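Immunoglobulin-like protein (Pseudomonas aeruginosa, PDB 3N6Y) is of unknown function but has an immunoglobulin-like beta-sandwich fold related to the E-set domains, and is probably made with a signal peptide. Local coordinates at residues V78-Q83 / E109-V114; D101-E106 / L120-G125. All coordinates share one frame; numbering follows the deposited sequence. Where two conformers were deposited one is given.

Contact 1 of 2, residues V78-Q83 / E109-V114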
loop_
_atom_site.group_PDB
_atom_site.type_symbol
_atom_site.label_atom_id
_atom_site.label_comp_id
_atom_site.label_asym_id
_atom_site.label_seq_id
_atom_site.Cartn_x
_atom_site.Cartn_y
_atom_site.Cartn_z
ATOM N N VAL A 78 3.152 -3.489 17.868
ATOM C CA VAL A 78 2.450 -3.950 19.065
ATOM C C VAL A 78 1.462 -2.884 19.496
ATOM O O VAL A 78 1.846 -1.760 19.877
ATOM C CB VAL A 78 3.419 -4.273 20.209
ATOM C CG1 VAL A 78 2.627 -4.788 21.468
ATOM C CG2 VAL A 78 4.556 -5.273 19.737
ATOM N N THR A 79 0.173 -3.210 19.394
ATOM C CA THR A 79 -0.865 -2.259 19.751
ATOM C C THR A 79 -0.974 -2.174 21.280
ATOM O O THR A 79 -0.428 -3.032 21.985
ATOM C CB THR A 79 -2.199 -2.599 19.102
ATOM O OG1 THR A 79 -2.422 -4.024 19.117
ATOM C CG2 THR A 79 -2.260 -2.087 17.679
ATOM N N PRO A 80 -1.625 -1.109 21.812
ATOM C CA PRO A 80 -1.675 -0.944 23.271
ATOM C C PRO A 80 -2.345 -2.125 24.004
ATOM O O PRO A 80 -2.094 -2.303 25.202
ATOM C CB PRO A 80 -2.508 0.333 23.444
ATOM C CG PRO A 80 -2.188 1.134 22.196
ATOM C CD PRO A 80 -2.136 0.092 21.107
ATOM N N ASP A 81 -3.192 -2.879 23.299
ATOM C CA ASP A 81 -3.852 -4.066 23.895
ATOM C C ASP A 81 -2.871 -5.242 24.034
ATOM O O ASP A 81 -3.248 -6.300 24.564
ATOM C CB ASP A 81 -5.083 -4.459 23.092
ATOM C CG ASP A 81 -4.744 -4.925 21.705
ATOM O OD1 ASP A 81 -3.533 -4.950 21.376
ATOM O OD2 ASP A 81 -5.693 -5.211 20.938
ATOM N N GLY A 82 -1.632 -5.046 23.590
ATOM C CA GLY A 82 -0.574 -6.044 23.732
ATOM C C GLY A 82 -0.416 -7.000 22.544
ATOM O O GLY A 82 0.498 -7.825 22.537
ATOM N N GLN A 83 -1.290 -6.905 21.555
ATOM C CA GLN A 83 -1.229 -7.821 20.394
ATOM C C GLN A 83 -0.173 -7.372 19.403
ATOM O O GLN A 83 -0.061 -6.181 19.116
ATOM C CB GLN A 83 -2.611 -7.878 19.723
ATOM C CG GLN A 83 -3.732 -8.258 20.704
ATOM C CD GLN A 83 -4.606 -9.385 20.229
ATOM O OE1 GLN A 83 -4.753 -10.397 20.924
ATOM N NE2 GLN A 83 -5.206 -9.227 19.048
ATOM N N GLU A 109 -0.109 6.711 15.229
ATOM C CA GLU A 109 0.026 6.544 16.667
ATOM C C GLU A 109 1.431 6.054 16.984
ATOM O O GLU A 109 2.048 5.397 16.165
ATOM C CB GLU A 109 -0.979 5.530 17.157
ATOM C CG GLU A 109 -2.435 5.949 16.938
ATOM C CD GLU A 109 -3.387 4.954 17.533
ATOM O OE1 GLU A 109 -3.328 4.781 18.765
ATOM O OE2 GLU A 109 -4.152 4.329 16.755
ATOM N N PRO A 110 1.945 6.366 18.186
ATOM C CA PRO A 110 3.357 6.046 18.417
ATOM C C PRO A 110 3.775 4.580 18.215
ATOM O O PRO A 110 4.869 4.341 17.699
ATOM C CB PRO A 110 3.572 6.473 19.867
ATOM C CG PRO A 110 2.613 7.581 20.070
ATOM C CD PRO A 110 1.389 7.225 19.248
ATOM N N HIS A 111 2.915 3.637 18.582
ATOM C CA HIS A 111 3.249 2.215 18.486
ATOM C C HIS A 111 3.388 1.745 17.026
ATOM O O HIS A 111 3.878 0.633 16.770
ATOM C CB HIS A 111 2.203 1.357 19.216
ATOM C CG HIS A 111 0.820 1.498 18.673
ATOM N ND1 HIS A 111 -0.097 2.386 19.197
ATOM C CD2 HIS A 111 0.200 0.851 17.661
ATOM C CE1 HIS A 111 -1.232 2.274 18.520
ATOM N NE2 HIS A 111 -1.091 1.331 17.596
ATOM N N GLU A 112 2.876 2.530 16.085
ATOM C CA GLU A 112 2.982 2.181 14.676
ATOM C C GLU A 112 4.354 2.519 14.068
ATOM O O GLU A 112 4.750 1.964 13.012
ATOM C CB GLU A 112 1.854 2.850 13.879
ATOM C CG GLU A 112 0.495 2.392 14.268
ATOM C CD GLU A 112 -0.599 3.116 13.557
ATOM O OE1 GLU A 112 -0.437 4.301 13.256
ATOM O OE2 GLU A 112 -1.645 2.483 13.337
ATOM N N VAL A 113 5.123 3.396 14.761
ATOM C CA VAL A 113 6.448 3.798 14.300
ATOM C C VAL A 113 7.435 2.732 14.705
ATOM O O VAL A 113 8.006 2.799 15.791
ATOM C CB VAL A 113 6.870 5.178 14.909
ATOM C CG1 VAL A 113 8.287 5.606 14.389
ATOM C CG2 VAL A 113 5.783 6.270 14.668
ATOM N N VAL A 114 7.621 1.743 13.825
ATOM C CA VAL A 114 8.496 0.623 14.110
ATOM C C VAL A 114 9.587 0.545 13.060
ATOM O O VAL A 114 9.328 0.385 11.848
ATOM C CB VAL A 114 7.717 -0.704 14.137
ATOM C CG1 VAL A 114 8.665 -1.888 14.440
ATOM C CG2 VAL A 114 6.582 -0.626 15.144
HETATM O O HOH W 1 4.949 -1.231 18.552
#
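The imidazole of H111 has one face against the T79-P80 corner. P80 CD lies 3.7 Å from the H111 ring centroid and 20° off its normal. T79 CA shares that face, so both contacts are CH-pi interactions. V78 O comes obliquely to the ring; its nearest atom in H111 is CB, just outside the ring, at 3.2 Å. The contact joins two loops at one end of an immunoglobulin-like sandwich. One is a type I beta turn from T79 to G82, in the hairpin between strands 76-78 and 84-92. The other is a 3-10 turn at 110-112, in the connection between strands 101-106 and 116-124.

With chi1 at 60°, H111 CG is flanked by its own backbone N and carbonyl carbon, and the imidazole faces the turn. The P80 and H111 side chains meet at about a right angle. T79 CG2 comes to 3.6 Å from H111 NE2. V77 also touches the H111 side chain.

No direct hydrogen bond links the segments. Water 1 bridges them instead, accepting from V78 N and donating to H111 O.

The turn that carries P80 is braced from inside. D81 OD1 takes two bonds from opposite faces of its carboxylate plane. One comes from T79 OG1 at 2.7 Å. The other comes from Q83 N and forms an Asx turn. T79 OG1 is also hydrogen-bonded to H85 NE2. In the facing loop, E109 N donates to E112 OE1 at 3.1 Å, reaching it from above the carboxylate plane.

Contact 2 of 2, residues D101-E106 / L120-G125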
loop_
_atom_site.group_PDB
_atom_site.type_symbol
_atom_site.label_atom_id
_atom_site.label_comp_id
_atom_site.label_asym_id
_atom_site.label_seq_id
_atom_site.Cartn_x
_atom_site.Cartn_y
_atom_site.Cartn_z
ATOM N N ASP A 101 -4.981 3.646 -8.013
ATOM C CA ASP A 101 -5.171 2.832 -6.827
ATOM C C ASP A 101 -3.936 3.038 -5.937
ATOM O O ASP A 101 -2.883 3.331 -6.435
ATOM C CB ASP A 101 -5.284 1.361 -7.236
ATOM C CG ASP A 101 -6.602 1.042 -7.928
ATOM O OD1 ASP A 101 -6.715 1.301 -9.143
ATOM O OD2 ASP A 101 -7.522 0.566 -7.221
ATOM N N VAL A 102 -4.128 3.011 -4.636
ATOM C CA VAL A 102 -3.108 3.328 -3.648
ATOM C C VAL A 102 -3.051 2.235 -2.609
ATOM O O VAL A 102 -4.064 1.663 -2.206
ATOM C CB VAL A 102 -3.431 4.643 -2.948
ATOM C CG1 VAL A 102 -2.473 4.930 -1.762
ATOM C CG2 VAL A 102 -3.411 5.810 -3.944
HETATM N N MSE A 103 -1.841 1.936 -2.201
HETATM C CA MSE A 103 -1.581 1.105 -1.020
HETATM C C MSE A 103 -0.590 1.876 -0.153
HETATM O O MSE A 103 0.594 1.976 -0.477
HETATM C CB MSE A 103 -1.013 -0.273 -1.367
HETATM C CG MSE A 103 -0.764 -1.069 -0.121
HETATM SE SE MSE A 103 -0.069 -2.835 -0.608
HETATM C CE MSE A 103 0.176 -3.438 1.244
ATOM N N ALA A 104 -1.098 2.417 0.946
ATOM C CA ALA A 104 -0.293 3.252 1.833
ATOM C C ALA A 104 -0.473 2.898 3.298
ATOM O O ALA A 104 -1.535 2.329 3.712
ATOM C CB ALA A 104 -0.564 4.727 1.593
ATOM N N TYR A 105 0.515 3.312 4.077
ATOM C CA TYR A 105 0.541 3.158 5.509
ATOM C C TYR A 105 1.000 4.469 6.113
ATOM O O TYR A 105 1.971 5.039 5.605
ATOM C CB TYR A 105 1.472 2.027 5.942
ATOM C CG TYR A 105 1.295 1.620 7.388
ATOM C CD1 TYR A 105 2.031 2.228 8.387
ATOM C CD2 TYR A 105 0.362 0.637 7.753
ATOM C CE1 TYR A 105 1.863 1.858 9.733
ATOM C CE2 TYR A 105 0.181 0.248 9.116
ATOM C CZ TYR A 105 0.961 0.869 10.076
ATOM O OH TYR A 105 0.826 0.525 11.382
ATOM N N GLU A 106 0.297 4.917 7.167
ATOM C CA GLU A 106 0.670 6.134 7.881
ATOM C C GLU A 106 0.911 5.859 9.373
ATOM O O GLU A 106 0.132 5.152 10.038
ATOM C CB GLU A 106 -0.370 7.259 7.673
ATOM C CG GLU A 106 0.153 8.638 8.082
ATOM C CD GLU A 106 -0.716 9.815 7.638
ATOM O OE1 GLU A 106 -1.342 9.751 6.554
ATOM O OE2 GLU A 106 -0.743 10.847 8.360
ATOM N N LEU A 120 5.259 -3.986 1.373
ATOM C CA LEU A 120 3.874 -3.731 0.975
ATOM C C LEU A 120 3.635 -4.412 -0.355
ATOM O O LEU A 120 4.408 -4.220 -1.315
ATOM C CB LEU A 120 3.662 -2.215 0.816
ATOM C CG LEU A 120 3.278 -1.467 2.117
ATOM C CD1 LEU A 120 4.264 -1.707 3.262
ATOM C CD2 LEU A 120 3.191 0.014 1.844
HETATM N N MSE A 121 2.655 -5.278 -0.387
HETATM C CA MSE A 121 2.380 -6.150 -1.524
HETATM C C MSE A 121 0.921 -6.063 -1.870
HETATM O O MSE A 121 0.064 -6.268 -1.006
HETATM C CB MSE A 121 2.784 -7.605 -1.174
HETATM C CG MSE A 121 4.213 -7.731 -0.713
HETATM SE SE MSE A 121 4.568 -9.576 -0.139
HETATM C CE MSE A 121 5.147 -10.266 -1.897
ATOM N N VAL A 122 0.638 -5.737 -3.138
ATOM C CA VAL A 122 -0.705 -5.758 -3.675
ATOM C C VAL A 122 -0.948 -7.023 -4.496
ATOM O O VAL A 122 -0.288 -7.259 -5.486
ATOM C CB VAL A 122 -0.994 -4.563 -4.651
ATOM C CG1 VAL A 122 -2.502 -4.575 -5.029
ATOM C CG2 VAL A 122 -0.603 -3.283 -4.053
ATOM N N PHE A 123 -1.944 -7.799 -4.042
ATOM C CA PHE A 123 -2.347 -9.029 -4.727
ATOM C C PHE A 123 -3.766 -8.928 -5.262
ATOM O O PHE A 123 -4.652 -8.253 -4.662
ATOM C CB PHE A 123 -2.363 -10.202 -3.739
ATOM C CG PHE A 123 -1.012 -10.630 -3.275
ATOM C CD1 PHE A 123 -0.378 -10.074 -2.153
ATOM C CD2 PHE A 123 -0.367 -11.626 -3.940
ATOM C CE1 PHE A 123 0.891 -10.506 -1.756
ATOM C CE2 PHE A 123 0.929 -12.046 -3.548
ATOM C CZ PHE A 123 1.522 -11.492 -2.446
ATOM N N GLN A 124 -4.044 -9.685 -6.328
ATOM C CA GLN A 124 -5.445 -10.026 -6.643
ATOM C C GLN A 124 -5.522 -11.555 -6.537
ATOM O O GLN A 124 -4.918 -12.255 -7.405
ATOM C CB GLN A 124 -5.835 -9.554 -8.036
ATOM C CG GLN A 124 -7.289 -9.837 -8.301
ATOM C CD GLN A 124 -7.743 -9.575 -9.719
ATOM O OE1 GLN A 124 -7.052 -9.889 -10.695
ATOM N NE2 GLN A 124 -8.965 -9.028 -9.841
ATOM N N GLY A 125 -6.200 -12.074 -5.503
ATOM C CA GLY A 125 -6.149 -13.508 -5.237
ATOM C C GLY A 125 -4.707 -13.890 -4.953
ATOM O O GLY A 125 -4.054 -13.248 -4.123
#
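M103, a selenomethionine, reaches from strand 101-106 to the side chains of L120 and V122 and the backbone of M121. The two strands belong to different sheets of the immunoglobulin-like sandwich, and this contact is part of the buried core between them. The axes of the two short segments come within 8.2 Å and run at 150°, roughly antiparallel. No hydrogen bond passes between them. Strand 101-106 pairs with strand 51-59, while the strand of L120 and M121 bonds to 68-74 and 127-136.

M103 is fully extended. CG is anti to the backbone N (chi1 180°), and the rest of the chain stays straight, which carries SE and CE across to the other sheet. SE meets V122 CG2 at 3.5 Å. It is equally near M121 O. CE goes further, to 3.5 Å from M121 N and 3.7 Å from L120 CB.

In V122, CG1 is anti to the backbone N (chi1 -173°). CG2 is left beside that N and is the branch that touches M103. The M103 and V122 side chains lie alongside each other, running opposite ways. Y56, L70 and Y72 also touch M103. M121 CB points away from strand 101-106, and its side chain touches L128 and E131. L120 adds one more touch beyond the selenomethionine side chain: its CD2 lies 4.0 Å from M103 O.

In the fold
Contact 2 is core and contact 1 is surface. The centre of the 101-106 / 120-125 pair is about 3 Å from the centre of the chain, and all its touching residues are buried. That of 78-83 / 109-114 is about 19 Å from it, with no touching residue buried. The segments alternate along the chain: the loop with 109-114 connects the strands that contact 2 packs together. The centres of the two contacts are about 21 Å apart, yet the sites touch where E112 CG packs 3.5 Å from Y105 OH. Their chemistry follows their place. Contact 2 is largely apolar, with no hydrogen bond between its segments, whereas contact 1 combines CH-pi packing with a bridging water.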